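Local coordinates for DNA mismatch repair protein PMS1 (Saccharomyces cerevisiae, PDB 3H4L), which binds ATP through a GHKL-type ATPase domain and acts in DNA mismatch repair, where nucleotide binding probably drives conformational change in the repair complex, at residues 46-52 / 191-197; 228-234 / 264-270; 283-289 / 316-322. All blocks are in the same frame, centred on the assembly; numbering follows the deposited sequence.

Contact 1 of 3, residues 46-52 / 191-197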
loop_
_atom_site.group_PDB
_atom_site.type_symbol
_atom_site.label_atom_id
_atom_site.label_comp_id
_atom_site.label_asym_id
_atom_site.label_seq_id
_atom_site.Cartn_x
_atom_site.Cartn_y
_atom_site.Cartn_z
ATOM N N GLU B 46 0.086 -1.660 14.179
ATOM C CA GLU B 46 -0.026 -2.193 12.843
ATOM C C GLU B 46 -1.484 -2.176 12.434
ATOM O O GLU B 46 -2.354 -2.592 13.201
ATOM C CB GLU B 46 0.515 -3.622 12.826
ATOM C CG GLU B 46 0.589 -4.262 11.462
ATOM C CD GLU B 46 1.010 -5.707 11.557
ATOM O OE1 GLU B 46 2.026 -5.972 12.247
ATOM O OE2 GLU B 46 0.330 -6.567 10.956
ATOM N N ILE B 47 -1.732 -1.695 11.218
ATOM C CA ILE B 47 -3.072 -1.573 10.672
ATOM C C ILE B 47 -3.131 -2.291 9.337
ATOM O O ILE B 47 -2.359 -1.998 8.425
ATOM C CB ILE B 47 -3.416 -0.091 10.471
ATOM C CG1 ILE B 47 -3.253 0.657 11.795
ATOM C CG2 ILE B 47 -4.820 0.063 9.947
ATOM C CD1 ILE B 47 -3.461 2.137 11.673
ATOM N N ILE B 48 -4.048 -3.242 9.232
ATOM C CA ILE B 48 -4.198 -4.007 8.015
ATOM C C ILE B 48 -5.589 -3.811 7.413
ATOM O O ILE B 48 -6.596 -4.118 8.042
ATOM C CB ILE B 48 -3.936 -5.496 8.303
ATOM C CG1 ILE B 48 -2.478 -5.674 8.729
ATOM C CG2 ILE B 48 -4.208 -6.336 7.085
ATOM C CD1 ILE B 48 -2.097 -7.110 9.050
ATOM N N PHE B 49 -5.631 -3.275 6.197
ATOM C CA PHE B 49 -6.891 -3.043 5.487
ATOM C C PHE B 49 -7.143 -4.145 4.474
ATOM O O PHE B 49 -6.212 -4.574 3.789
ATOM C CB PHE B 49 -6.853 -1.729 4.686
ATOM C CG PHE B 49 -6.858 -0.486 5.529
ATOM C CD1 PHE B 49 -5.679 0.045 6.015
ATOM C CD2 PHE B 49 -8.042 0.156 5.821
ATOM C CE1 PHE B 49 -5.684 1.194 6.774
ATOM C CE2 PHE B 49 -8.051 1.302 6.579
ATOM C CZ PHE B 49 -6.872 1.823 7.056
ATOM N N LYS B 50 -8.385 -4.608 4.373
ATOM C CA LYS B 50 -8.710 -5.597 3.353
ATOM C C LYS B 50 -9.610 -4.877 2.362
ATOM O O LYS B 50 -10.644 -4.313 2.721
ATOM C CB LYS B 50 -9.380 -6.827 3.946
ATOM C CG LYS B 50 -8.383 -7.733 4.658
ATOM C CD LYS B 50 -8.884 -9.174 4.781
ATOM C CE LYS B 50 -7.876 -10.036 5.546
ATOM N NZ LYS B 50 -8.318 -11.458 5.675
ATOM N N ASP B 51 -9.169 -4.867 1.111
ATOM C CA ASP B 51 -9.852 -4.180 0.028
ATOM C C ASP B 51 -10.161 -2.741 0.442
ATOM O O ASP B 51 -11.303 -2.283 0.394
ATOM C CB ASP B 51 -11.126 -4.915 -0.394
ATOM C CG ASP B 51 -11.660 -4.428 -1.751
ATOM O OD1 ASP B 51 -10.848 -4.045 -2.623
ATOM O OD2 ASP B 51 -12.891 -4.440 -1.961
ATOM N N TYR B 52 -9.110 -2.041 0.861
ATOM C CA TYR B 52 -9.188 -0.641 1.273
ATOM C C TYR B 52 -10.182 -0.281 2.378
ATOM O O TYR B 52 -10.523 0.883 2.544
ATOM C CB TYR B 52 -9.444 0.224 0.039
ATOM C CG TYR B 52 -8.217 0.359 -0.836
ATOM C CD1 TYR B 52 -7.087 1.020 -0.366
ATOM C CD2 TYR B 52 -8.165 -0.202 -2.112
ATOM C CE1 TYR B 52 -5.936 1.122 -1.135
ATOM C CE2 TYR B 52 -7.007 -0.106 -2.896
ATOM C CZ TYR B 52 -5.900 0.560 -2.392
ATOM O OH TYR B 52 -4.745 0.681 -3.128
ATOM N N SER B 191 2.677 0.835 11.001
ATOM C CA SER B 191 2.795 0.039 9.787
ATOM C C SER B 191 1.396 -0.079 9.208
ATOM O O SER B 191 0.440 -0.359 9.925
ATOM C CB SER B 191 3.322 -1.353 10.100
ATOM O OG SER B 191 4.605 -1.277 10.673
ATOM N N VAL B 192 1.264 0.138 7.915
ATOM C CA VAL B 192 -0.043 0.044 7.301
ATOM C C VAL B 192 0.036 -0.685 5.981
ATOM O O VAL B 192 0.793 -0.303 5.079
ATOM C CB VAL B 192 -0.644 1.436 7.051
ATOM C CG1 VAL B 192 -2.024 1.298 6.420
ATOM C CG2 VAL B 192 -0.725 2.216 8.377
ATOM N N TRP B 193 -0.748 -1.745 5.871
ATOM C CA TRP B 193 -0.783 -2.525 4.647
ATOM C C TRP B 193 -2.219 -2.601 4.148
ATOM O O TRP B 193 -3.173 -2.370 4.899
ATOM C CB TRP B 193 -0.320 -3.964 4.885
ATOM C CG TRP B 193 0.947 -4.156 5.631
ATOM C CD1 TRP B 193 1.131 -4.087 6.986
ATOM C CD2 TRP B 193 2.186 -4.589 5.079
ATOM N NE1 TRP B 193 2.413 -4.463 7.308
ATOM C CE2 TRP B 193 3.081 -4.773 6.153
ATOM C CE3 TRP B 193 2.630 -4.838 3.774
ATOM C CZ2 TRP B 193 4.397 -5.210 5.963
ATOM C CZ3 TRP B 193 3.937 -5.273 3.582
ATOM C CH2 TRP B 193 4.807 -5.451 4.672
ATOM N N ASN B 194 -2.359 -2.933 2.872
ATOM C CA ASN B 194 -3.664 -3.124 2.281
ATOM C C ASN B 194 -3.583 -4.426 1.527
ATOM O O ASN B 194 -2.741 -4.582 0.637
ATOM C CB ASN B 194 -4.036 -2.023 1.300
ATOM C CG ASN B 194 -5.358 -2.310 0.613
ATOM O OD1 ASN B 194 -6.357 -2.611 1.283
ATOM N ND2 ASN B 194 -5.378 -2.235 -0.716
ATOM N N ILE B 195 -4.444 -5.366 1.889
ATOM C CA ILE B 195 -4.468 -6.653 1.221
ATOM C C ILE B 195 -5.522 -6.579 0.130
ATOM O O ILE B 195 -6.704 -6.394 0.419
ATOM C CB ILE B 195 -4.796 -7.763 2.214
ATOM C CG1 ILE B 195 -3.619 -7.928 3.182
ATOM C CG2 ILE B 195 -5.090 -9.056 1.476
ATOM C CD1 ILE B 195 -3.931 -8.788 4.374
ATOM N N THR B 196 -5.082 -6.709 -1.126
ATOM C CA THR B 196 -5.984 -6.622 -2.275
ATOM C C THR B 196 -6.757 -7.909 -2.502
ATOM O O THR B 196 -6.265 -9.004 -2.228
ATOM C CB THR B 196 -5.232 -6.286 -3.589
ATOM O OG1 THR B 196 -4.635 -7.475 -4.122
ATOM C CG2 THR B 196 -4.154 -5.251 -3.334
ATOM N N PRO B 197 -7.987 -7.791 -3.014
ATOM C CA PRO B 197 -8.816 -8.972 -3.272
ATOM C C PRO B 197 -8.061 -10.004 -4.106
ATOM O O PRO B 197 -8.348 -11.202 -4.036
ATOM C CB PRO B 197 -10.027 -8.389 -3.995
ATOM C CG PRO B 197 -9.476 -7.114 -4.635
ATOM C CD PRO B 197 -8.619 -6.568 -3.540
#
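Start with N194, the residue with the most area buried here (83 Å²). Its side chain begins on the face shared with I47, F49 and V192, but with chi1 at 175° its amide swings back to the end of strand 46-50. There N194 OD1 accepts from Y52 N at 2.8 Å, and N194 ND2 sits over one face of the Y52 ring, 3.3 Å from Y52 CZ. That amide pins the positive-phi turn at D51 and Y52; Y52 also packs on R98 of the second subunit, its side chain about 5 Å from a bound ANP. I195 comes next with 75 Å²: I195 N donates to F49 O at 2.7 Å, I195 O accepts from D51 N at 3.0 Å, and I195 CD1 packs 3.7 Å from I48 CG2. W193 N donates to I47 O (3.0 Å) and W193 O accepts from F49 N (2.9 Å). The strands run parallel and in register, 19° apart. In the eight-stranded sheet of the ATPase domain, strand 56-61 flanks 44-50 and strand 200-206 flanks 189-195. Helix 167-184 packs on the I47, F49 and V192 face, with I178 against I47 and V192, and F171 edge-to-face with F49 and Y52.

Contact 2 of 3, residues 228-234 / 264-270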
loop_
_atom_site.group_PDB
_atom_site.type_symbol
_atom_site.label_atom_id
_atom_site.label_comp_id
_atom_site.label_asym_id
_atom_site.label_seq_id
_atom_site.Cartn_x
_atom_site.Cartn_y
_atom_site.Cartn_z
ATOM N N GLY B 228 11.818 22.546 1.347
ATOM C CA GLY B 228 11.123 23.787 1.652
ATOM C C GLY B 228 10.776 23.945 3.121
ATOM O O GLY B 228 10.249 24.978 3.531
ATOM N N LEU B 229 11.073 22.918 3.916
ATOM C CA LEU B 229 10.788 22.945 5.348
ATOM C C LEU B 229 11.933 23.521 6.165
ATOM O O LEU B 229 13.106 23.383 5.810
ATOM C CB LEU B 229 10.483 21.542 5.876
ATOM C CG LEU B 229 9.210 20.811 5.468
ATOM C CD1 LEU B 229 9.133 19.541 6.295
ATOM C CD2 LEU B 229 7.970 21.670 5.701
ATOM N N GLU B 230 11.567 24.156 7.272
ATOM C CA GLU B 230 12.523 24.762 8.184
ATOM C C GLU B 230 12.023 24.508 9.593
ATOM O O GLU B 230 10.836 24.665 9.867
ATOM C CB GLU B 230 12.622 26.277 7.949
ATOM C CG GLU B 230 13.281 26.673 6.633
ATOM C CD GLU B 230 14.762 26.349 6.609
ATOM O OE1 GLU B 230 15.374 26.415 5.523
ATOM O OE2 GLU B 230 15.316 26.032 7.681
ATOM N N GLU B 231 12.925 24.117 10.484
ATOM C CA GLU B 231 12.560 23.855 11.867
ATOM C C GLU B 231 11.959 25.083 12.544
ATOM O O GLU B 231 12.361 26.218 12.276
ATOM C CB GLU B 231 13.785 23.395 12.653
ATOM C CG GLU B 231 13.601 23.483 14.163
ATOM C CD GLU B 231 14.828 23.043 14.939
ATOM O OE1 GLU B 231 14.864 23.266 16.170
ATOM O OE2 GLU B 231 15.751 22.471 14.326
ATOM N N VAL B 232 10.990 24.834 13.421
ATOM C CA VAL B 232 10.325 25.883 14.174
ATOM C C VAL B 232 10.545 25.555 15.643
ATOM O O VAL B 232 10.286 24.436 16.078
ATOM C CB VAL B 232 8.804 25.922 13.861
ATOM C CG1 VAL B 232 8.084 26.906 14.780
ATOM C CG2 VAL B 232 8.595 26.324 12.417
ATOM N N ASP B 233 11.044 26.532 16.398
ATOM C CA ASP B 233 11.309 26.357 17.827
ATOM C C ASP B 233 10.894 27.652 18.529
ATOM O O ASP B 233 11.732 28.519 18.790
ATOM C CB ASP B 233 12.803 26.106 18.055
ATOM C CG ASP B 233 13.083 25.305 19.319
ATOM O OD1 ASP B 233 12.395 25.525 20.341
ATOM O OD2 ASP B 233 14.010 24.463 19.291
ATOM N N LEU B 234 9.605 27.782 18.832
ATOM C CA LEU B 234 9.093 28.989 19.474
ATOM C C LEU B 234 8.630 28.822 20.921
ATOM O O LEU B 234 8.251 27.725 21.352
ATOM C CB LEU B 234 7.933 29.554 18.652
ATOM C CG LEU B 234 8.241 29.892 17.195
ATOM C CD1 LEU B 234 6.993 30.446 16.532
ATOM C CD2 LEU B 234 9.379 30.898 17.133
ATOM N N VAL B 264 6.404 25.868 20.975
ATOM C CA VAL B 264 5.955 25.465 19.644
ATOM C C VAL B 264 7.132 24.905 18.843
ATOM O O VAL B 264 8.031 25.644 18.427
ATOM C CB VAL B 264 5.331 26.659 18.888
ATOM C CG1 VAL B 264 5.073 26.297 17.429
ATOM C CG2 VAL B 264 4.038 27.066 19.566
ATOM N N LYS B 265 7.121 23.591 18.639
ATOM C CA LYS B 265 8.187 22.930 17.901
ATOM C C LYS B 265 7.643 22.143 16.721
ATOM O O LYS B 265 6.519 21.629 16.757
ATOM C CB LYS B 265 8.970 21.997 18.829
ATOM C CG LYS B 265 9.630 22.707 19.997
ATOM C CD LYS B 265 10.467 21.754 20.847
ATOM C CE LYS B 265 11.180 22.511 21.957
ATOM N NZ LYS B 265 12.150 21.670 22.702
ATOM N N GLY B 266 8.451 22.056 15.672
ATOM C CA GLY B 266 8.037 21.331 14.486
ATOM C C GLY B 266 8.664 21.903 13.229
ATOM O O GLY B 266 9.806 22.379 13.249
ATOM N N TYR B 267 7.922 21.855 12.128
ATOM C CA TYR B 267 8.422 22.369 10.864
ATOM C C TYR B 267 7.309 23.024 10.077
ATOM O O TYR B 267 6.141 22.660 10.211
ATOM C CB TYR B 267 9.032 21.238 10.035
ATOM C CG TYR B 267 10.222 20.579 10.688
ATOM C CD1 TYR B 267 10.057 19.609 11.671
ATOM C CD2 TYR B 267 11.515 20.940 10.330
ATOM C CE1 TYR B 267 11.161 19.012 12.286
ATOM C CE2 TYR B 267 12.619 20.357 10.931
ATOM C CZ TYR B 267 12.442 19.394 11.907
ATOM O OH TYR B 267 13.551 18.821 12.493
ATOM N N ILE B 268 7.677 24.004 9.262
ATOM C CA ILE B 268 6.715 24.711 8.432
ATOM C C ILE B 268 7.456 25.175 7.190
ATOM O O ILE B 268 8.669 25.394 7.227
ATOM C CB ILE B 268 6.107 25.925 9.175
ATOM C CG1 ILE B 268 4.945 26.495 8.363
ATOM C CG2 ILE B 268 7.160 27.001 9.385
ATOM C CD1 ILE B 268 4.081 27.490 9.116
ATOM N N SER B 269 6.736 25.300 6.085
ATOM C CA SER B 269 7.351 25.728 4.841
ATOM C C SER B 269 7.926 27.124 4.963
ATOM O O SER B 269 7.328 28.000 5.585
ATOM C CB SER B 269 6.330 25.705 3.707
ATOM O OG SER B 269 5.978 24.376 3.387
ATOM N N GLN B 270 9.098 27.320 4.374
ATOM C CA GLN B 270 9.724 28.625 4.399
ATOM C C GLN B 270 8.992 29.500 3.388
ATOM O O GLN B 270 8.522 29.008 2.361
ATOM C CB GLN B 270 11.217 28.515 4.080
ATOM C CG GLN B 270 11.593 27.637 2.920
ATOM C CD GLN B 270 13.108 27.530 2.773
ATOM O OE1 GLN B 270 13.814 28.539 2.762
ATOM N NE2 GLN B 270 13.609 26.308 2.656
#
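Seven backbone hydrogen bonds hold this antiparallel pair together. At the L234 end, L234 N donates to V264 O (2.7 Å) and V264 N to L234 O (2.6 Å). V232 N donates to G266 O (2.7 Å), G266 N to V232 O (3.0 Å). The next pair is looser: E230 N to I268 O is 3.2 Å and I268 N to E230 O 3.3 Å. Q270 N closes the series on G228 O at 2.7 Å. The chain turns a corner at G266, whose backbone angles would jam a CB against the preceding carbonyl.

Between these pairs, the backbones of K265 and Y267 bond to N319 and F317 of strand 316-321, and S269, with its hydroxyl too, to A315. The E231 carbonyl takes the hydroxyl of Y357 and the S269 carbonyl that of Y358, both on helix 343-362. Polar side chains make no bond across the pair: D233 OD1 and K265 NZ, 4.5 Å apart, are beyond a salt bridge, and E230 OE1 to Q270 NE2, 3.4 Å, is too poorly angled for a hydrogen bond.

On the face of V232, V264 and I268, V232 CG2 lies 3.4 Å from I268 CG2 and V232 CG1 4.1 Å from V264 CG1. This is the edge pairing of a four-stranded mixed sheet in the S5-like domain that follows the ATPase domain in MutL-family proteins.

Contact 3 of 3, residues 283-289 / 316-322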
loop_
_atom_site.group_PDB
_atom_site.type_symbol
_atom_site.label_atom_id
_atom_site.label_comp_id
_atom_site.label_asym_id
_atom_site.label_seq_id
_atom_site.Cartn_x
_atom_site.Cartn_y
_atom_site.Cartn_z
ATOM N N GLN B 283 -1.500 20.153 6.272
ATOM C CA GLN B 283 -1.362 20.918 7.508
ATOM C C GLN B 283 -1.749 20.102 8.758
ATOM O O GLN B 283 -2.895 19.678 8.905
ATOM C CB GLN B 283 -2.208 22.198 7.412
ATOM C CG GLN B 283 -2.088 22.923 6.064
ATOM C CD GLN B 283 -2.663 24.336 6.084
ATOM O OE1 GLN B 283 -3.779 24.564 6.552
ATOM N NE2 GLN B 283 -1.899 25.289 5.564
ATOM N N PHE B 284 -0.778 19.889 9.650
ATOM C CA PHE B 284 -0.993 19.129 10.887
ATOM C C PHE B 284 -0.612 19.951 12.119
ATOM O O PHE B 284 0.471 20.544 12.172
ATOM C CB PHE B 284 -0.146 17.848 10.909
ATOM C CG PHE B 284 -0.409 16.921 9.767
ATOM C CD1 PHE B 284 0.176 17.136 8.533
ATOM C CD2 PHE B 284 -1.247 15.819 9.925
ATOM C CE1 PHE B 284 -0.065 16.267 7.469
ATOM C CE2 PHE B 284 -1.494 14.946 8.865
ATOM C CZ PHE B 284 -0.900 15.172 7.637
ATOM N N ILE B 285 -1.491 19.962 13.116
ATOM C CA ILE B 285 -1.243 20.701 14.356
ATOM C C ILE B 285 -1.495 19.796 15.546
ATOM O O ILE B 285 -2.506 19.088 15.606
ATOM C CB ILE B 285 -2.186 21.878 14.508
ATOM C CG1 ILE B 285 -3.613 21.338 14.425
ATOM C CG2 ILE B 285 -1.885 22.928 13.462
ATOM C CD1 ILE B 285 -4.672 22.345 14.382
ATOM N N TYR B 286 -0.588 19.842 16.506
ATOM C CA TYR B 286 -0.729 19.016 17.682
ATOM C C TYR B 286 -0.581 19.792 18.983
ATOM O O TYR B 286 0.213 20.726 19.086
ATOM C CB TYR B 286 0.315 17.906 17.674
ATOM C CG TYR B 286 0.465 17.167 16.371
ATOM C CD1 TYR B 286 1.190 17.716 15.317
ATOM C CD2 TYR B 286 -0.048 15.879 16.222
ATOM C CE1 TYR B 286 1.415 16.992 14.156
ATOM C CE2 TYR B 286 0.168 15.151 15.067
ATOM C CZ TYR B 286 0.909 15.705 14.040
ATOM O OH TYR B 286 1.213 14.945 12.935
ATOM N N VAL B 287 -1.366 19.389 19.975
ATOM C CA VAL B 287 -1.309 19.985 21.297
ATOM C C VAL B 287 -1.034 18.799 22.209
ATOM O O VAL B 287 -1.879 17.917 22.386
ATOM C CB VAL B 287 -2.635 20.665 21.675
ATOM C CG1 VAL B 287 -2.553 21.217 23.097
ATOM C CG2 VAL B 287 -2.926 21.785 20.695
ATOM N N ASN B 288 0.171 18.776 22.765
ATOM C CA ASN B 288 0.605 17.683 23.626
ATOM C C ASN B 288 0.498 16.344 22.893
ATOM O O ASN B 288 -0.191 15.424 23.336
ATOM C CB ASN B 288 -0.202 17.646 24.931
ATOM C CG ASN B 288 0.017 18.884 25.788
ATOM O OD1 ASN B 288 1.102 19.478 25.795
ATOM N ND2 ASN B 288 -1.015 19.271 26.527
ATOM N N LYS B 289 1.178 16.278 21.750
ATOM C CA LYS B 289 1.265 15.094 20.898
ATOM C C LYS B 289 -0.012 14.397 20.439
ATOM O O LYS B 289 -0.003 13.196 20.192
ATOM C CB LYS B 289 2.177 14.068 21.564
ATOM C CG LYS B 289 3.510 14.638 22.029
ATOM C CD LYS B 289 4.288 15.238 20.869
ATOM C CE LYS B 289 5.688 15.669 21.297
ATOM N NZ LYS B 289 6.478 16.262 20.171
ATOM N N VAL B 316 2.252 22.413 7.182
ATOM C CA VAL B 316 2.393 22.567 8.625
ATOM C C VAL B 316 2.552 21.291 9.434
ATOM O O VAL B 316 1.890 20.286 9.181
ATOM C CB VAL B 316 1.199 23.322 9.216
ATOM C CG1 VAL B 316 1.506 23.726 10.665
ATOM C CG2 VAL B 316 0.875 24.522 8.355
ATOM N N PHE B 317 3.434 21.368 10.423
ATOM C CA PHE B 317 3.728 20.277 11.344
ATOM C C PHE B 317 4.158 20.959 12.636
ATOM O O PHE B 317 5.349 21.065 12.930
ATOM C CB PHE B 317 4.875 19.402 10.830
ATOM C CG PHE B 317 4.621 18.797 9.489
ATOM C CD1 PHE B 317 5.245 19.306 8.357
ATOM C CD2 PHE B 317 3.750 17.722 9.353
ATOM C CE1 PHE B 317 5.010 18.752 7.100
ATOM C CE2 PHE B 317 3.504 17.156 8.099
ATOM C CZ PHE B 317 4.135 17.673 6.972
ATOM N N LEU B 318 3.187 21.436 13.402
ATOM C CA LEU B 318 3.516 22.124 14.635
ATOM C C LEU B 318 2.906 21.518 15.872
ATOM O O LEU B 318 1.717 21.209 15.910
ATOM C CB LEU B 318 3.098 23.586 14.537
ATOM C CG LEU B 318 3.753 24.341 13.387
ATOM C CD1 LEU B 318 3.322 25.786 13.451
ATOM C CD2 LEU B 318 5.265 24.229 13.483
ATOM N N ASN B 319 3.735 21.351 16.892
ATOM C CA ASN B 319 3.260 20.810 18.150
ATOM C C ASN B 319 3.276 21.903 19.199
ATOM O O ASN B 319 4.306 22.544 19.413
ATOM C CB ASN B 319 4.141 19.653 18.627
ATOM C CG ASN B 319 3.680 19.086 19.967
ATOM O OD1 ASN B 319 2.599 18.493 20.071
ATOM N ND2 ASN B 319 4.494 19.283 21.000
ATOM N N LEU B 320 2.121 22.121 19.827
ATOM C CA LEU B 320 1.984 23.106 20.892
ATOM C C LEU B 320 2.062 22.314 22.185
ATOM O O LEU B 320 1.184 21.496 22.483
ATOM C CB LEU B 320 0.638 23.839 20.825
ATOM C CG LEU B 320 0.264 24.595 19.549
ATOM C CD1 LEU B 320 -0.829 25.608 19.870
ATOM C CD2 LEU B 320 1.486 25.304 18.980
ATOM N N GLU B 321 3.134 22.550 22.932
ATOM C CA GLU B 321 3.370 21.871 24.191
ATOM C C GLU B 321 3.094 22.856 25.322
ATOM O O GLU B 321 3.642 23.958 25.346
ATOM C CB GLU B 321 4.824 21.393 24.246
ATOM C CG GLU B 321 5.129 20.338 25.298
ATOM C CD GLU B 321 4.456 19.015 24.997
ATOM O OE1 GLU B 321 4.680 18.470 23.894
ATOM O OE2 GLU B 321 3.702 18.521 25.865
ATOM N N LEU B 322 2.227 22.465 26.247
ATOM C CA LEU B 322 1.891 23.312 27.387
ATOM C C LEU B 322 1.138 22.486 28.427
ATOM O O LEU B 322 0.730 21.352 28.159
ATOM C CB LEU B 322 1.029 24.502 26.945
ATOM C CG LEU B 322 -0.449 24.253 26.636
ATOM C CD1 LEU B 322 -1.163 25.582 26.482
ATOM C CD2 LEU B 322 -0.586 23.413 25.381
#
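The two strands run parallel, 14° apart, with five backbone hydrogen bonds. F284 N donates to V316 O at 2.7 Å, L318 N to F284 O at 3.1 Å, and Y286 N to L318 O at 2.7 Å. L320 N to Y286 O is very short at 2.5 Å, and N288 N to L320 O (2.9 Å) follows just past strand 283-287.

The side-chain hydrogen bonds between or within the two segments gather at that end. N319 OD1 accepts from K289 N at 3.1 Å, while N319 ND2 donates to E321 OE1 at 3.0 Å, so one amide holds the K289 backbone across the strands and bonds E321, two residues along its own strand. At the other end, Q283 NE2 bonds outside them, to P314 O and N302 OD1.

Apolar contacts sort by face. On one, F284 CD1 lies 3.4 Å from F317 CE2; the two rings meet rim to rim, their planes 9° and centroids 5.5 Å apart, neither over the other. On the other, V287 CG2 is 4.1 Å from L320 CB, and V287 CG1 also reaches L322 CD2 at 3.7 Å.

The pairing closes a beta-alpha-beta unit, whose helix 295-306 packs on the face of Q283, I285 and L320. The F284, Y286 and F317 face is met by helices 213-221 and 167-184, where the Y286 hydroxyl bonds to the G180 carbonyl. Strand 261-269 lies on the far side of 316-321.

From the N terminus, contact 1 is the first to open, and its loop of 138 residues holds much of the ATPase domain before strand 189-195 returns beside 44-50. Contact 2 then closes a shorter loop of 29 residues, and contact 3 follows with 26 residues containing helix 295-306. The three stand in series; none crosses or encloses another. Contacts 2 and 3 build one four-stranded sheet, joined where strand 261-269 pairs with 316-321: K265 O to N319 N and Y267 N to F317 O are probable hydrogen bonds of 2.8 Å each. Contact 1 belongs to the other sheet, its nearest atoms about 13 Å from contact 3, and helix 167-184 touches both.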